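Side-chain contacts in putative regulator (Escherichia coli O6, PDB 3HFI), which is of unknown function but probably regulates transcription, its UTRA domain being likely to sense a small-molecule effector: residues V82-N87 and F92-S97; E56-I61 and A66-N71. All coordinates share one frame; numbering follows the deposited sequence.

Contact 1 (V82-N87 and F92-S97)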
# COMPACT_ATOMS: atom_id res chain seq x y z
N VAL A 82 12.42 -16.88 12.30
CA VAL A 82 13.39 -16.28 13.18
C VAL A 82 14.82 -16.61 12.72
O VAL A 82 15.73 -15.89 13.08
CB VAL A 82 13.21 -16.68 14.70
CG1 VAL A 82 11.86 -16.23 15.21
CG2 VAL A 82 13.43 -18.14 14.89
N GLU A 83 15.01 -17.66 11.90
CA GLU A 83 16.34 -18.07 11.47
C GLU A 83 16.76 -17.41 10.18
O GLU A 83 17.90 -17.59 9.79
CB GLU A 83 16.40 -19.57 11.30
CG GLU A 83 16.34 -20.32 12.62
CD GLU A 83 15.52 -21.62 12.53
OE1 GLU A 83 14.51 -21.77 13.29
OE2 GLU A 83 15.89 -22.48 11.68
N ILE A 84 15.89 -16.66 9.54
CA ILE A 84 16.20 -16.04 8.23
C ILE A 84 17.16 -14.83 8.38
O ILE A 84 17.11 -14.12 9.37
CB ILE A 84 14.86 -15.63 7.45
CG1 ILE A 84 13.93 -16.85 7.26
CG2 ILE A 84 15.13 -15.04 6.08
CD1 ILE A 84 14.56 -18.01 6.55
N ASP A 85 18.03 -14.60 7.40
CA ASP A 85 18.76 -13.34 7.27
C ASP A 85 18.06 -12.49 6.21
O ASP A 85 18.21 -12.72 5.00
CB ASP A 85 20.27 -13.54 6.91
CG ASP A 85 21.07 -12.19 6.80
OD1 ASP A 85 20.54 -11.07 7.10
OD2 ASP A 85 22.25 -12.26 6.41
N PHE A 86 17.36 -11.47 6.65
CA PHE A 86 16.63 -10.63 5.74
C PHE A 86 17.48 -9.50 5.13
O PHE A 86 16.94 -8.61 4.45
CB PHE A 86 15.37 -10.09 6.42
CG PHE A 86 14.35 -11.15 6.76
CD1 PHE A 86 14.13 -11.52 8.09
CD2 PHE A 86 13.62 -11.78 5.76
CE1 PHE A 86 13.18 -12.49 8.41
CE2 PHE A 86 12.67 -12.75 6.07
CZ PHE A 86 12.45 -13.11 7.39
N ASN A 87 18.80 -9.54 5.35
CA ASN A 87 19.74 -8.86 4.45
C ASN A 87 19.92 -9.70 3.19
O ASN A 87 20.38 -9.21 2.16
CB ASN A 87 21.10 -8.62 5.14
CG ASN A 87 21.08 -7.43 6.11
OD1 ASN A 87 21.52 -7.53 7.26
ND2 ASN A 87 20.58 -6.31 5.64
N PHE A 92 8.37 -10.46 2.83
CA PHE A 92 7.04 -10.95 2.57
C PHE A 92 6.98 -12.24 1.73
O PHE A 92 6.23 -13.16 2.09
CB PHE A 92 6.15 -9.83 2.08
CG PHE A 92 5.89 -8.82 3.16
CD1 PHE A 92 4.96 -9.09 4.17
CD2 PHE A 92 6.62 -7.65 3.25
CE1 PHE A 92 4.75 -8.19 5.22
CE2 PHE A 92 6.38 -6.73 4.29
CZ PHE A 92 5.44 -7.01 5.26
N PRO A 93 7.82 -12.36 0.70
CA PRO A 93 7.98 -13.66 0.06
C PRO A 93 8.34 -14.75 1.03
O PRO A 93 7.84 -15.86 0.89
CB PRO A 93 9.14 -13.42 -0.91
CG PRO A 93 8.98 -11.95 -1.30
CD PRO A 93 8.58 -11.31 0.02
N THR A 94 9.16 -14.43 2.03
CA THR A 94 9.58 -15.43 2.99
C THR A 94 8.45 -15.83 3.94
O THR A 94 8.33 -17.00 4.32
CB THR A 94 10.82 -14.95 3.81
OG1 THR A 94 11.91 -14.61 2.92
CG2 THR A 94 11.31 -16.02 4.76
N ILE A 95 7.65 -14.87 4.36
CA ILE A 95 6.44 -15.11 5.16
C ILE A 95 5.57 -16.10 4.37
O ILE A 95 5.13 -17.11 4.91
CB ILE A 95 5.75 -13.76 5.48
CG1 ILE A 95 6.59 -13.00 6.53
CG2 ILE A 95 4.29 -13.92 5.91
CD1 ILE A 95 6.06 -11.57 6.91
N GLU A 96 5.41 -15.85 3.07
CA GLU A 96 4.55 -16.67 2.23
C GLU A 96 5.08 -18.07 2.07
O GLU A 96 4.32 -18.99 2.27
CB GLU A 96 4.28 -16.01 0.86
CG GLU A 96 3.35 -14.79 0.94
CD GLU A 96 2.87 -14.34 -0.42
OE1 GLU A 96 3.60 -14.61 -1.39
OE2 GLU A 96 1.76 -13.79 -0.56
N SER A 97 6.38 -18.24 1.79
CA SER A 97 6.95 -19.57 1.71
C SER A 97 6.84 -20.39 2.97
O SER A 97 6.46 -21.57 2.93
CB SER A 97 8.46 -19.57 1.38
OG SER A 97 8.79 -18.75 0.27
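The helical turn that sets T94 against I84 and F86 carries a doubly gripped acceptor, P93 O, which takes hydrogen bonds from both the backbone and the hydroxyl of S97. The contact folds the loop that follows strand 65-73 of this UTRA domain back onto helix 91-99. S97 N lies 2.9 Å from P93 O, as expected for an alpha-helical turn, and S97 OG stands 3.1 Å from P93 O on the opposite face of the carbonyl plane. Serine suits the more exposed side of the helix, where its short hydroxyl can fold back on the backbone.

T94 does the work across the contact. With chi1 at -56°, OG1 lies beside the backbone N and hydrogen-bonds to N90 O one turn earlier, while the methyl CG2 is swung toward the loop. I84 and T94 meet there tip to tip, I84 CG1 standing 3.7 Å from T94 CG2. A beta-branched threonine fits because its hydroxyl can bond back to N90 O at the start of the helix while its methyl meets an aliphatic neighbour.

The F86 ring receives T94 at its edge, near the ring plane, with F86 CE2 3.7 Å from T94 CB. One face of the same ring is touched by I84, whose CG2 sits 3.3 Å above the plane toward the rim. The phenyl is buried and also packs on V28 of strand 26-35 and on I81, so a large flat hydrocarbon is well placed to join loop, helix and sheet.

Between these two apolar residues the exposed D85 shapes the loop by an Asx turn: N87 N reaches D85 OD1 at 2.9 Å, approaching from above the carboxylate plane.

Contact 2 (E56-I61 and A66-N71)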
# COMPACT_ATOMS: atom_id res chain seq x y z
N GLU A 56 13.75 -4.24 12.29
CA GLU A 56 13.90 -2.86 11.85
C GLU A 56 14.76 -2.83 10.59
O GLU A 56 15.89 -3.36 10.59
CB GLU A 56 14.58 -2.05 12.96
CG GLU A 56 14.55 -0.55 12.81
CD GLU A 56 15.18 0.16 14.06
OE1 GLU A 56 16.16 -0.35 14.66
OE2 GLU A 56 14.67 1.23 14.45
N ARG A 57 14.22 -2.20 9.55
CA ARG A 57 14.79 -2.23 8.20
C ARG A 57 14.82 -0.84 7.63
O ARG A 57 13.88 -0.07 7.81
CB ARG A 57 13.95 -3.14 7.32
CG ARG A 57 14.16 -4.61 7.68
CD ARG A 57 12.94 -5.40 7.42
NE ARG A 57 12.80 -5.60 6.00
CZ ARG A 57 11.73 -5.29 5.27
NH1 ARG A 57 10.61 -4.77 5.76
NH2 ARG A 57 11.79 -5.53 3.98
N LEU A 58 15.93 -0.50 6.97
CA LEU A 58 16.12 0.82 6.43
C LEU A 58 16.15 0.64 4.93
O LEU A 58 16.95 -0.13 4.40
CB LEU A 58 17.42 1.48 6.94
CG LEU A 58 17.68 2.93 6.51
CD1 LEU A 58 16.79 3.91 7.24
CD2 LEU A 58 19.14 3.29 6.73
N ARG A 59 15.23 1.29 4.26
CA ARG A 59 15.11 1.13 2.83
C ARG A 59 15.66 2.36 2.20
O ARG A 59 15.22 3.46 2.54
CB ARG A 59 13.68 0.99 2.41
CG ARG A 59 13.51 1.26 0.94
CD ARG A 59 12.28 0.54 0.45
NE ARG A 59 12.42 -0.87 0.78
CZ ARG A 59 11.41 -1.71 0.96
NH1 ARG A 59 10.15 -1.30 0.83
NH2 ARG A 59 11.66 -2.97 1.27
N SER A 60 16.64 2.19 1.31
CA SER A 60 17.17 3.30 0.54
C SER A 60 16.91 3.12 -0.97
O SER A 60 16.96 2.01 -1.53
CB SER A 60 18.65 3.56 0.86
OG SER A 60 19.39 2.36 0.90
N ILE A 61 16.60 4.25 -1.59
CA ILE A 61 16.17 4.29 -2.99
C ILE A 61 17.22 5.08 -3.77
O ILE A 61 17.29 6.31 -3.69
CB ILE A 61 14.70 4.85 -3.11
CG1 ILE A 61 13.71 3.75 -2.65
CG2 ILE A 61 14.39 5.32 -4.54
CD1 ILE A 61 12.43 4.24 -1.95
N ALA A 66 15.18 6.21 1.98
CA ALA A 66 13.75 6.47 1.75
C ALA A 66 12.95 6.34 3.05
O ALA A 66 12.33 7.31 3.48
CB ALA A 66 13.19 5.50 0.69
N MET A 67 12.97 5.16 3.68
CA MET A 67 12.10 4.94 4.79
C MET A 67 12.67 3.97 5.81
O MET A 67 13.52 3.13 5.48
CB MET A 67 10.77 4.40 4.29
CG MET A 67 10.87 3.11 3.54
SD MET A 67 9.36 2.71 2.55
CE MET A 67 9.83 3.48 1.02
N LEU A 68 12.19 4.10 7.04
CA LEU A 68 12.50 3.20 8.14
C LEU A 68 11.26 2.35 8.43
O LEU A 68 10.18 2.89 8.60
CB LEU A 68 12.95 4.02 9.36
CG LEU A 68 13.34 3.29 10.63
CD1 LEU A 68 14.66 2.52 10.48
CD2 LEU A 68 13.45 4.39 11.66
N ILE A 69 11.43 1.03 8.42
CA ILE A 69 10.34 0.09 8.57
C ILE A 69 10.58 -0.73 9.82
O ILE A 69 11.67 -1.30 9.98
CB ILE A 69 10.25 -0.86 7.37
CG1 ILE A 69 10.29 -0.05 6.05
CG2 ILE A 69 8.97 -1.74 7.52
CD1 ILE A 69 10.28 -0.89 4.78
N GLU A 70 9.57 -0.80 10.68
CA GLU A 70 9.57 -1.68 11.87
C GLU A 70 8.46 -2.68 11.70
O GLU A 70 7.27 -2.31 11.74
CB GLU A 70 9.32 -0.83 13.09
CG GLU A 70 10.38 0.15 13.27
CD GLU A 70 10.14 0.94 14.52
OE1 GLU A 70 9.40 1.95 14.44
OE2 GLU A 70 10.74 0.56 15.56
N ASN A 71 8.81 -3.92 11.41
CA ASN A 71 7.86 -4.99 11.22
C ASN A 71 7.71 -5.79 12.53
O ASN A 71 8.71 -6.06 13.21
CB ASN A 71 8.36 -5.95 10.11
CG ASN A 71 8.63 -5.27 8.81
OD1 ASN A 71 9.76 -5.22 8.34
ND2 ASN A 71 7.56 -4.79 8.19
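R57 holds CG beside its backbone N (chi1 -73°) and bends at chi3 (75°), which carries its guanidinium across to N71 on the neighbouring strand. There R57 NH1 donates to N71 OD1 at 2.8 Å, the oxygen lying near the guanidinium edge but tilted from its plane. The amide's other end is fixed by E147, so asparagine serves as donor and acceptor at once. R57 and I69 form a hydrogen-bonded pair, R57 N to I69 O 2.7 Å.

On the same face the aliphatic stem of R59 runs side by side with M67, R59 CB being 3.7 Å from M67 CG, while I69 offers its CD1 methyl to one face of the flat R59 guanidinium.

On the other face L58 CD1 lies 4.1 Å from L68 CD1, both leucines packing on L123 of helix 117-123. There too E56 OE2 and E70 OE2 stand 4.1 Å apart; the like charges would tend to raise the pKa of E56, while E70 is probably kept charged by R119, which with W152 holds its OE1; Y54 bonds its OE2.

R59 O accepts from both A66 N, at 2.8 Å, and M67 N, at 3.0 Å: the two residues facing R59 form a classic beta bulge in an antiparallel hairpin.

Contact 2 is a buried join of adjacent strands near the middle of the sheet, whereas contact 1 is partly buried and lies farther from the centre of the chain, where a loop meets a helix. Their centres are about 16 Å apart. Contact 2 depends on antiparallel backbone hydrogen bonds, broken from regularity by a bulge, and a polar side-chain pair; contact 1 is joined across its segments by apolar touches, with polar bonds spent inside each segment or its surroundings. The chain passes from strand 65-73 through the loop into helix 91-99, and the two contacts meet where F92 CZ comes 4.2 Å from N71 ND2. L91 of that helix also packs on R57 and N71.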